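Local coordinates for protein CaaX farnesyltransferase beta subunit Ram1 (Aspergillus fumigatus, PDB 4L9P) that probably provides the peptide-binding, zinc-containing half of the heterodimer that transfers a farnesyl group from farnesyl diphosphate to a cysteine near the C-terminus of target proteins, at residues B[117-122]-B[482-487]; B[307-312]-B[357-362]; B[313-318]-B[373-378]. All coordinates share one frame; numbering follows the deposited sequence.

Contact 1. Residues B[117-122]-B[482-487]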
loop_
_atom_site.group_PDB
_atom_site.type_symbol
_atom_site.label_atom_id
_atom_site.label_comp_id
_atom_site.label_asym_id
_atom_site.label_seq_id
_atom_site.Cartn_x
_atom_site.Cartn_y
_atom_site.Cartn_z
ATOM N N ASN B 117 15.301 -10.025 -26.220
ATOM C CA ASN B 117 15.036 -9.007 -27.232
ATOM C C ASN B 117 16.217 -8.076 -27.500
ATOM O O ASN B 117 17.297 -8.282 -26.934
ATOM C CB ASN B 117 13.733 -8.230 -26.890
ATOM C CG ASN B 117 13.863 -7.344 -25.652
ATOM O OD1 ASN B 117 14.937 -6.974 -25.268
ATOM N ND2 ASN B 117 12.731 -7.004 -25.059
ATOM N N LYS B 118 16.012 -7.042 -28.316
ATOM C CA LYS B 118 17.109 -6.167 -28.696
ATOM C C LYS B 118 17.668 -5.340 -27.559
ATOM O O LYS B 118 18.756 -4.774 -27.649
ATOM C CB LYS B 118 16.685 -5.262 -29.856
ATOM C CG LYS B 118 15.487 -4.385 -29.532
ATOM C CD LYS B 118 14.993 -3.658 -30.778
ATOM C CE LYS B 118 13.785 -2.789 -30.383
ATOM N NZ LYS B 118 12.921 -2.319 -31.531
ATOM N N TYR B 119 16.873 -5.273 -26.477
ATOM C CA TYR B 119 17.317 -4.565 -25.274
ATOM C C TYR B 119 17.906 -5.552 -24.267
ATOM O O TYR B 119 18.235 -5.123 -23.132
ATOM C CB TYR B 119 16.116 -3.852 -24.599
ATOM C CG TYR B 119 15.624 -2.653 -25.373
ATOM C CD1 TYR B 119 16.348 -1.430 -25.359
ATOM C CD2 TYR B 119 14.433 -2.720 -26.140
ATOM C CE1 TYR B 119 15.885 -0.316 -26.071
ATOM C CE2 TYR B 119 13.972 -1.622 -26.839
ATOM C CZ TYR B 119 14.689 -0.424 -26.798
ATOM O OH TYR B 119 14.231 0.684 -27.504
ATOM N N GLY B 120 18.086 -6.811 -24.645
ATOM C CA GLY B 120 18.751 -7.778 -23.789
ATOM C C GLY B 120 17.811 -8.391 -22.759
ATOM O O GLY B 120 18.299 -9.005 -21.802
ATOM N N ILE B 121 16.501 -8.270 -22.952
ATOM C CA ILE B 121 15.536 -8.651 -21.900
ATOM C C ILE B 121 14.768 -9.923 -22.320
ATOM O O ILE B 121 14.350 -10.051 -23.498
ATOM C CB ILE B 121 14.533 -7.535 -21.734
ATOM C CG1 ILE B 121 15.266 -6.245 -21.332
ATOM C CG2 ILE B 121 13.457 -7.924 -20.652
ATOM C CD1 ILE B 121 14.368 -5.006 -21.270
ATOM N N PRO B 122 14.649 -10.912 -21.458
ATOM C CA PRO B 122 13.890 -12.119 -21.816
ATOM C C PRO B 122 12.417 -11.859 -22.071
ATOM O O PRO B 122 11.793 -10.952 -21.511
ATOM C CB PRO B 122 14.108 -13.065 -20.614
ATOM C CG PRO B 122 14.553 -12.178 -19.508
ATOM C CD PRO B 122 15.150 -10.928 -20.076
ATOM N N ILE B 482 11.114 4.856 -22.704
ATOM C CA ILE B 482 10.975 3.872 -23.764
ATOM C C ILE B 482 10.356 2.573 -23.308
ATOM O O ILE B 482 10.364 2.205 -22.079
ATOM C CB ILE B 482 12.328 3.545 -24.429
ATOM C CG1 ILE B 482 13.361 3.134 -23.355
ATOM C CG2 ILE B 482 12.809 4.713 -25.296
ATOM C CD1 ILE B 482 14.729 2.587 -23.952
ATOM N N GLY B 483 9.762 1.897 -24.272
ATOM C CA GLY B 483 9.130 0.623 -24.037
ATOM C C GLY B 483 10.069 -0.475 -24.465
ATOM O O GLY B 483 10.296 -0.682 -25.670
ATOM N N VAL B 484 10.639 -1.191 -23.491
ATOM C CA VAL B 484 11.679 -2.213 -23.756
ATOM C C VAL B 484 11.152 -3.631 -23.667
ATOM O O VAL B 484 11.886 -4.602 -23.877
ATOM C CB VAL B 484 12.943 -2.031 -22.863
ATOM C CG1 VAL B 484 13.493 -0.633 -23.050
ATOM C CG2 VAL B 484 12.598 -2.228 -21.344
ATOM N N PHE B 485 9.855 -3.766 -23.385
ATOM C CA PHE B 485 9.154 -5.043 -23.654
ATOM C C PHE B 485 9.021 -5.186 -25.203
ATOM O O PHE B 485 9.154 -4.207 -25.931
ATOM C CB PHE B 485 7.751 -4.976 -23.000
ATOM C CG PHE B 485 6.994 -3.742 -23.367
ATOM C CD1 PHE B 485 6.198 -3.708 -24.523
ATOM C CD2 PHE B 485 7.086 -2.593 -22.580
ATOM C CE1 PHE B 485 5.557 -2.514 -24.932
ATOM C CE2 PHE B 485 6.452 -1.390 -22.977
ATOM C CZ PHE B 485 5.676 -1.369 -24.155
ATOM N N THR B 486 8.685 -6.380 -25.620
ATOM C CA THR B 486 8.303 -6.541 -27.057
ATOM C C THR B 486 6.774 -6.497 -27.153
ATOM O O THR B 486 6.033 -6.677 -26.145
ATOM C CB THR B 486 8.744 -7.902 -27.611
ATOM O OG1 THR B 486 7.903 -8.938 -27.067
ATOM C CG2 THR B 486 10.234 -8.159 -27.384
ATOM N N GLU B 487 6.234 -6.299 -28.364
ATOM C CA GLU B 487 4.773 -6.378 -28.487
ATOM C C GLU B 487 4.236 -7.763 -28.213
ATOM O O GLU B 487 3.109 -7.894 -27.777
ATOM C CB GLU B 487 4.336 -5.865 -29.871
ATOM C CG GLU B 487 4.518 -4.322 -29.920
ATOM C CD GLU B 487 3.551 -3.651 -28.970
ATOM O OE1 GLU B 487 2.433 -4.205 -28.772
ATOM O OE2 GLU B 487 3.916 -2.583 -28.411
#

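Contact 2. Residues B[307-312]-B[357-362]. With FII ([(3,7,11-trimethyl-dodeca-2,6,10-trienyloxycarbamoyl)-methyl]-phosphonic acid), chain Q.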
loop_
_atom_site.group_PDB
_atom_site.type_symbol
_atom_site.label_atom_id
_atom_site.label_comp_id
_atom_site.label_asym_id
_atom_site.label_seq_id
_atom_site.Cartn_x
_atom_site.Cartn_y
_atom_site.Cartn_z
ATOM N N GLY B 307 0.369 9.491 10.920
ATOM C CA GLY B 307 1.630 9.402 11.658
ATOM C C GLY B 307 2.463 8.180 11.366
ATOM O O GLY B 307 3.622 8.151 11.802
ATOM N N SER B 308 1.897 7.159 10.710
ATOM C CA SER B 308 2.737 6.009 10.358
ATOM C C SER B 308 3.683 6.345 9.205
ATOM O O SER B 308 3.702 7.490 8.707
ATOM C CB SER B 308 1.833 4.814 10.063
ATOM O OG SER B 308 1.318 4.294 11.308
ATOM N N GLU B 309 4.476 5.367 8.777
ATOM C CA GLU B 309 5.526 5.663 7.797
ATOM C C GLU B 309 4.974 5.645 6.364
ATOM O O GLU B 309 4.132 4.796 5.975
ATOM C CB GLU B 309 6.595 4.590 7.969
ATOM C CG GLU B 309 7.797 4.744 7.005
ATOM C CD GLU B 309 8.819 3.621 7.243
ATOM O OE1 GLU B 309 8.523 2.617 7.962
ATOM O OE2 GLU B 309 9.915 3.718 6.668
ATOM N N ALA B 310 5.442 6.629 5.568
ATOM C CA ALA B 310 4.990 6.645 4.149
ATOM C C ALA B 310 5.273 5.322 3.465
ATOM O O ALA B 310 6.411 4.783 3.596
ATOM C CB ALA B 310 5.708 7.770 3.403
ATOM N N HIS B 311 4.305 4.796 2.701
ATOM C CA HIS B 311 4.517 3.485 2.078
ATOM C C HIS B 311 3.780 3.458 0.754
ATOM O O HIS B 311 2.622 3.853 0.660
ATOM C CB HIS B 311 3.962 2.375 3.005
ATOM C CG HIS B 311 4.469 1.019 2.649
ATOM N ND1 HIS B 311 4.014 0.324 1.533
ATOM C CD2 HIS B 311 5.408 0.252 3.227
ATOM C CE1 HIS B 311 4.698 -0.815 1.444
ATOM N NE2 HIS B 311 5.547 -0.879 2.473
ATOM N N GLY B 312 4.403 2.877 -0.271
ATOM C CA GLY B 312 3.781 2.843 -1.611
ATOM C C GLY B 312 2.440 2.126 -1.614
ATOM O O GLY B 312 1.559 2.538 -2.399
ATOM N N SER B 357 10.800 0.095 -4.565
ATOM C CA SER B 357 10.660 -0.230 -3.128
ATOM C C SER B 357 9.378 0.415 -2.579
ATOM O O SER B 357 8.786 1.310 -3.168
ATOM C CB SER B 357 11.844 0.413 -2.343
ATOM O OG SER B 357 11.835 1.833 -2.444
ATOM N N GLY B 358 8.958 -0.089 -1.417
ATOM C CA GLY B 358 7.727 0.471 -0.808
ATOM C C GLY B 358 7.931 1.643 0.101
ATOM O O GLY B 358 7.036 2.420 0.336
ATOM N N ARG B 359 9.121 1.731 0.663
ATOM C CA ARG B 359 9.425 2.820 1.625
ATOM C C ARG B 359 10.910 3.056 1.680
ATOM O O ARG B 359 11.731 2.230 1.217
ATOM C CB ARG B 359 8.840 2.525 3.035
ATOM C CG ARG B 359 9.054 1.090 3.476
ATOM C CD ARG B 359 8.506 0.934 4.958
ATOM N NE ARG B 359 8.321 -0.472 5.254
ATOM C CZ ARG B 359 8.485 -0.987 6.486
ATOM N NH1 ARG B 359 8.699 -0.177 7.550
ATOM N NH2 ARG B 359 8.343 -2.289 6.645
ATOM N N THR B 360 11.237 4.254 2.160
ATOM C CA THR B 360 12.623 4.698 2.148
ATOM C C THR B 360 13.545 3.707 2.855
ATOM O O THR B 360 13.272 3.245 3.970
ATOM C CB THR B 360 12.719 6.065 2.839
ATOM O OG1 THR B 360 11.842 6.941 2.100
ATOM C CG2 THR B 360 14.168 6.623 2.882
ATOM N N ASN B 361 14.683 3.428 2.186
ATOM C CA ASN B 361 15.710 2.537 2.732
ATOM C C ASN B 361 15.278 1.075 2.915
ATOM O O ASN B 361 15.931 0.325 3.633
ATOM C CB ASN B 361 16.325 3.117 4.011
ATOM C CG ASN B 361 17.485 4.056 3.712
ATOM O OD1 ASN B 361 18.305 3.766 2.815
ATOM N ND2 ASN B 361 17.611 5.128 4.467
ATOM N N LYS B 362 14.219 0.658 2.185
ATOM C CA LYS B 362 13.915 -0.772 2.119
ATOM C C LYS B 362 14.121 -1.269 0.684
ATOM O O LYS B 362 14.728 -0.530 -0.125
ATOM C CB LYS B 362 12.515 -1.078 2.693
ATOM C CG LYS B 362 12.455 -0.740 4.211
ATOM C CD LYS B 362 11.485 -1.597 4.942
ATOM C CE LYS B 362 12.096 -2.962 5.191
ATOM N NZ LYS B 362 11.101 -3.989 5.636
HETATM C C1 FII Q . -5.951 -3.008 -1.400
HETATM C C2 FII Q . -4.937 -3.488 -0.395
HETATM C C6 FII Q . -5.430 -4.468 0.584
HETATM C C10 FII Q . -3.713 -2.688 -0.214
HETATM C C11 FII Q . -2.641 -2.999 0.829
HETATM C C12 FII Q . -1.488 -3.747 0.098
HETATM C C15 FII Q . -0.125 -3.775 0.784
HETATM C C18 FII Q . 1.036 -4.496 0.112
HETATM C C22 FII Q . -0.138 -3.488 2.252
HETATM C C23 FII Q . 1.222 -3.148 2.839
HETATM C C24 FII Q . 1.197 -3.129 4.320
HETATM C C27 FII Q . 2.582 -3.243 4.872
HETATM C C30 FII Q . 3.297 -1.920 5.088
HETATM C C34 FII Q . 2.813 -4.433 5.724
HETATM C C35 FII Q . 4.042 -4.586 6.595
HETATM O O36 FII Q . 4.859 -5.648 6.137
HETATM N N42 FII Q . 5.260 -5.573 4.831
HETATM C C43 FII Q . 6.577 -5.110 4.702
HETATM O O44 FII Q . 7.303 -4.752 5.642
HETATM C C45 FII Q . 7.062 -5.104 3.259
HETATM P P46 FII Q . 8.267 -3.730 2.869
HETATM O O49 FII Q . 7.673 -2.496 3.437
HETATM O O50 FII Q . 9.605 -4.120 3.415
HETATM O O51 FII Q . 8.257 -3.736 1.326
HETATM O O HOH W 1 8.919 6.011 3.042
#

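Contact 3. Residues B[313-318]-B[373-378]. With FII ([(3,7,11-trimethyl-dodeca-2,6,10-trienyloxycarbamoyl)-methyl]-phosphonic acid), chain Q.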
loop_
_atom_site.group_PDB
_atom_site.type_symbol
_atom_site.label_atom_id
_atom_site.label_comp_id
_atom_site.label_asym_id
_atom_site.label_seq_id
_atom_site.Cartn_x
_atom_site.Cartn_y
_atom_site.Cartn_z
ATOM N N ALA B 313 2.236 1.061 -0.836
ATOM C CA ALA B 313 0.957 0.396 -0.906
ATOM C C ALA B 313 -0.159 1.317 -0.423
ATOM O O ALA B 313 -1.259 1.336 -0.995
ATOM C CB ALA B 313 0.992 -0.827 -0.052
ATOM N N TYR B 314 0.130 2.076 0.628
ATOM C CA TYR B 314 -0.901 2.969 1.178
ATOM C C TYR B 314 -1.016 4.234 0.341
ATOM O O TYR B 314 -2.119 4.813 0.245
ATOM C CB TYR B 314 -0.559 3.291 2.621
ATOM C CG TYR B 314 -0.619 2.050 3.504
ATOM C CD1 TYR B 314 -1.770 1.244 3.512
ATOM C CD2 TYR B 314 0.368 1.757 4.457
ATOM C CE1 TYR B 314 -1.894 0.154 4.403
ATOM C CE2 TYR B 314 0.237 0.672 5.324
ATOM C CZ TYR B 314 -0.865 -0.117 5.307
ATOM O OH TYR B 314 -0.969 -1.141 6.225
ATOM N N ALA B 315 0.060 4.669 -0.326
ATOM C CA ALA B 315 -0.076 5.788 -1.301
ATOM C C ALA B 315 -1.021 5.400 -2.424
ATOM O O ALA B 315 -1.877 6.222 -2.832
ATOM C CB ALA B 315 1.284 6.164 -1.849
ATOM N N PHE B 316 -0.879 4.162 -2.935
ATOM C CA PHE B 316 -1.816 3.744 -3.963
ATOM C C PHE B 316 -3.258 3.817 -3.437
ATOM O O PHE B 316 -4.187 4.363 -4.101
ATOM C CB PHE B 316 -1.555 2.326 -4.487
ATOM C CG PHE B 316 -2.623 1.878 -5.464
ATOM C CD1 PHE B 316 -2.614 2.372 -6.780
ATOM C CD2 PHE B 316 -3.691 1.087 -5.025
ATOM C CE1 PHE B 316 -3.640 2.067 -7.662
ATOM C CE2 PHE B 316 -4.731 0.734 -5.928
ATOM C CZ PHE B 316 -4.714 1.251 -7.250
ATOM N N CYS B 317 -3.493 3.190 -2.284
ATOM C CA CYS B 317 -4.882 3.191 -1.774
ATOM C C CYS B 317 -5.446 4.610 -1.630
ATOM O O CYS B 317 -6.604 4.870 -1.976
ATOM C CB CYS B 317 -4.894 2.527 -0.377
ATOM S SG CYS B 317 -4.626 0.724 -0.423
ATOM N N ALA B 318 -4.653 5.516 -1.061
ATOM C CA ALA B 318 -5.117 6.884 -0.838
ATOM C C ALA B 318 -5.339 7.648 -2.145
ATOM O O ALA B 318 -6.348 8.335 -2.275
ATOM C CB ALA B 318 -4.134 7.667 0.068
ATOM N N GLY B 373 3.720 1.582 -9.180
ATOM C CA GLY B 373 3.613 1.861 -10.629
ATOM C C GLY B 373 2.288 2.536 -10.967
ATOM O O GLY B 373 2.246 3.499 -11.744
ATOM N N ASN B 374 1.184 2.061 -10.384
ATOM C CA ASN B 374 -0.118 2.617 -10.711
ATOM C C ASN B 374 -0.441 3.883 -9.955
ATOM O O ASN B 374 -1.482 4.526 -10.247
ATOM C CB ASN B 374 -1.228 1.565 -10.582
ATOM C CG ASN B 374 -1.402 0.793 -11.893
ATOM O OD1 ASN B 374 -1.384 1.427 -12.992
ATOM N ND2 ASN B 374 -1.642 -0.514 -11.820
ATOM N N CYS B 375 0.452 4.325 -9.039
ATOM C CA CYS B 375 0.322 5.718 -8.585
ATOM C C CYS B 375 0.642 6.681 -9.724
ATOM O O CYS B 375 0.126 7.824 -9.750
ATOM C CB CYS B 375 1.276 6.075 -7.450
ATOM S SG CYS B 375 0.787 5.302 -5.865
ATOM N N TRP B 376 1.496 6.265 -10.669
ATOM C CA TRP B 376 1.957 7.217 -11.685
ATOM C C TRP B 376 0.862 7.762 -12.624
ATOM O O TRP B 376 0.805 8.980 -12.843
ATOM C CB TRP B 376 3.157 6.659 -12.482
ATOM C CG TRP B 376 4.408 6.750 -11.621
ATOM C CD1 TRP B 376 5.157 5.692 -11.062
ATOM C CD2 TRP B 376 5.055 7.967 -11.176
ATOM N NE1 TRP B 376 6.229 6.210 -10.334
ATOM C CE2 TRP B 376 6.191 7.581 -10.378
ATOM C CE3 TRP B 376 4.785 9.334 -11.363
ATOM C CZ2 TRP B 376 7.050 8.510 -9.798
ATOM C CZ3 TRP B 376 5.634 10.283 -10.729
ATOM C CH2 TRP B 376 6.755 9.850 -9.977
ATOM N N PRO B 377 -0.017 6.894 -13.170
ATOM C CA PRO B 377 -1.088 7.481 -14.006
ATOM C C PRO B 377 -1.981 8.405 -13.189
ATOM O O PRO B 377 -2.519 9.374 -13.776
ATOM C CB PRO B 377 -1.899 6.257 -14.486
ATOM C CG PRO B 377 -1.048 5.046 -14.228
ATOM C CD PRO B 377 0.032 5.419 -13.214
ATOM N N LEU B 378 -2.151 8.117 -11.900
ATOM C CA LEU B 378 -3.025 8.973 -11.070
ATOM C C LEU B 378 -2.353 10.327 -10.869
ATOM O O LEU B 378 -2.990 11.391 -11.060
ATOM C CB LEU B 378 -3.285 8.325 -9.685
ATOM C CG LEU B 378 -3.925 6.942 -9.835
ATOM C CD1 LEU B 378 -4.119 6.324 -8.396
ATOM C CD2 LEU B 378 -5.241 6.908 -10.609
HETATM C C1 FII Q . -5.951 -3.008 -1.400
HETATM C C2 FII Q . -4.937 -3.488 -0.395
HETATM C C6 FII Q . -5.430 -4.468 0.584
HETATM C C10 FII Q . -3.713 -2.688 -0.214
HETATM C C11 FII Q . -2.641 -2.999 0.829
HETATM C C12 FII Q . -1.488 -3.747 0.098
HETATM C C15 FII Q . -0.125 -3.775 0.784
HETATM C C18 FII Q . 1.036 -4.496 0.112
HETATM C C22 FII Q . -0.138 -3.488 2.252
HETATM C C23 FII Q . 1.222 -3.148 2.839
HETATM C C24 FII Q . 1.197 -3.129 4.320
HETATM C C27 FII Q . 2.582 -3.243 4.872
HETATM C C30 FII Q . 3.297 -1.920 5.088
HETATM C C34 FII Q . 2.813 -4.433 5.724
HETATM C C35 FII Q . 4.042 -4.586 6.595
HETATM O O36 FII Q . 4.859 -5.648 6.137
HETATM N N42 FII Q . 5.260 -5.573 4.831
HETATM C C43 FII Q . 6.577 -5.110 4.702
HETATM O O44 FII Q . 7.303 -4.752 5.642
HETATM C C45 FII Q . 7.062 -5.104 3.259
HETATM P P46 FII Q . 8.267 -3.730 2.869
HETATM O O49 FII Q . 7.673 -2.496 3.437
HETATM O O50 FII Q . 9.605 -4.120 3.415
HETATM O O51 FII Q . 8.257 -3.736 1.326
#

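Contact 1. Residues B[117-122]-B[482-487]
Val484 sits over the phenol ring of Tyr119: its CG1 methyl stands 3.6 Å from the centroid of the Tyr119 ring and only 5° off the ring normal, a CH-pi contact over the centre of the face. The two side chains cross at about a right angle. CG of Tyr119, anti to the carbonyl carbon (chi1 -72°), is thereby placed 3.7 Å from CB of Val484. Farther out, CE1 of Tyr119 meets CD1 of Ile482 at 3.8 Å, the two side chains crossing obliquely. The phenol OH continues past the contact to hydrogen bond with the carbonyl of Gly477.

The other methyl of Val484 serves a different neighbour. Its CG2 presses against CD1 of Ile121 at 3.3 Å, tighter than usual for two carbons, again with the side chains crossed at roughly a right angle.

Asn117 makes the polar link. Its ND2 gives a hydrogen bond of 2.8 Å to O of Val484, well bent at the hydrogen (132°), while CB of Asn117 rests 3.5 Å from CG2 of Thr486. The other end of the amide faces its own loop. OD1 of Asn117 accepts from N of Tyr119 at 2.8 Å and from N of Ile121 at 3.1 Å, the donors reaching it from opposite faces of the carbonyl plane. Three bonds therefore grip one amide and fix its rotation, orienting ND2 toward the second loop.

Away from the zinc and FII sites, this contact joins the loop ahead of helix 126-135 to the one ahead of helix 502-513. The Asn117 bond to Tyr119 N is an Asx turn, here superposed on a type I beta turn from Asn117 to Gly120.

Contact 2. Residues B[307-312]-B[357-362]
Arg359 passes His311 and crosses Glu309 at about a right angle on its way to the phosphonate of the bound FII. Its CB lies 3.4 Å from O of Ala310. CG, set between the backbone N and the carbonyl carbon (chi1 43°), passes 3.7 Å from CD2 of His311, and CD packs against the carboxylate of Glu309. NE then gives a nearly straight 2.8 Å hydrogen bond to FII O49, an oxygen that NE2 of His311 also grips.

This is the polar end of the farnesyl-analogue pocket in the alpha-alpha toroid, where the phosphonate probably stands in for a phosphate of farnesyl diphosphate. His311 occupies the N-cap of helix 312-323, its ND1 accepting from N of Ala313. One face of its ring lies against O of Gly358, the opposite face against FII C30. That same Gly358 oxygen takes a 2.7 Å hydrogen bond from N of Gly312.

At the tip of Arg359, NH2 bonds to FII O44 at 2.9 Å, while NH1 makes a 2.8 Å salt bridge to OE1 of Glu309, met on its syn side but well out of the carboxylate plane, with the two planes 79° apart. OE1 is also held by Ser198 and NH1 by the carbonyl of Lys159, both of the alpha subunit chain. Toward the rim of one guanidinium face lies CD of Lys362, whose NZ bonds to FII O50 at 2.7 Å.

Contact 3. Residues B[313-318]-B[373-378]
Ala315 and Phe316 bring helix 312-323 against Cys375, with Asn374 and Leu378 completing the patch on the other side. Two helices of the alpha-alpha toroid pack here, and another face of helix 312-323 lines the isoprenoid pocket. Coming down the helix, Ala313 is met first; its CB points away from segment 373-378 and toward the bound FII, touching C15 of the isoprenoid chain at 3.3 Å. Tyr314 also serves the pocket, its OH lying 3.5 Å from FII C24 and hydrogen bonding to the hydroxyl of Tyr123 of the alpha subunit chain.

With Ala315 the helix turns to its neighbour. CB of Ala315 stands 4.1 Å from SG of Cys375, a light touch. Phe316 then carries most of the contact. SG of Cys375, anti to its own carbonyl carbon, settles against the backbone of Phe316, 3.6 Å from its N, and also meets its CB. Farther along, CE1 of Phe316 rests 3.8 Å from CB of Asn374. These two side chains run side by side and point the same way, ring and amide planes 50° apart. The same CE1 comes within 4.3 Å of CD1 of Leu378, while N of Cys375 lies at the ring's edge. His370 and Tyr255 add edge-to-face contacts to this phenylalanine. The amide of Asn374 is held by hydrogen bonds, OD1 with OG1 of Thr443 and ND2 with ND1 of His370.

Cys317 swings back to the pocket, its SG 3.5 Å from FII C10.

Between the two segments the chemistry is that of sulfur, ring and aliphatic carbon surfaces, so van der Waals packing probably accounts for most of the hold between them, while Ala313, Tyr314 and Cys317 give the isoprenoid a largely apolar wall.

Overall arrangement
From the N terminus, 117-122 comes first, and the chain runs through most of the toroid before 482-487 closes contact 1, so that its loop encloses the other two along the chain. Within that span, 307-312 opens contact 2 and 313-318 follows at once to open contact 3. Segment 357-362 then closes contact 2, and 373-378 closes contact 3; the segments alternate, so the two loops cross. Their centres are about 13 Å apart, and both touch FII, one at its polar head and the other along its isoprenoid chain. Contact 1 ties an early loop to a late one, whereas contacts 2 and 3 join helix 312-323 and its leading loop to the loop ahead of helix 368-371 and the start of helix 375-384.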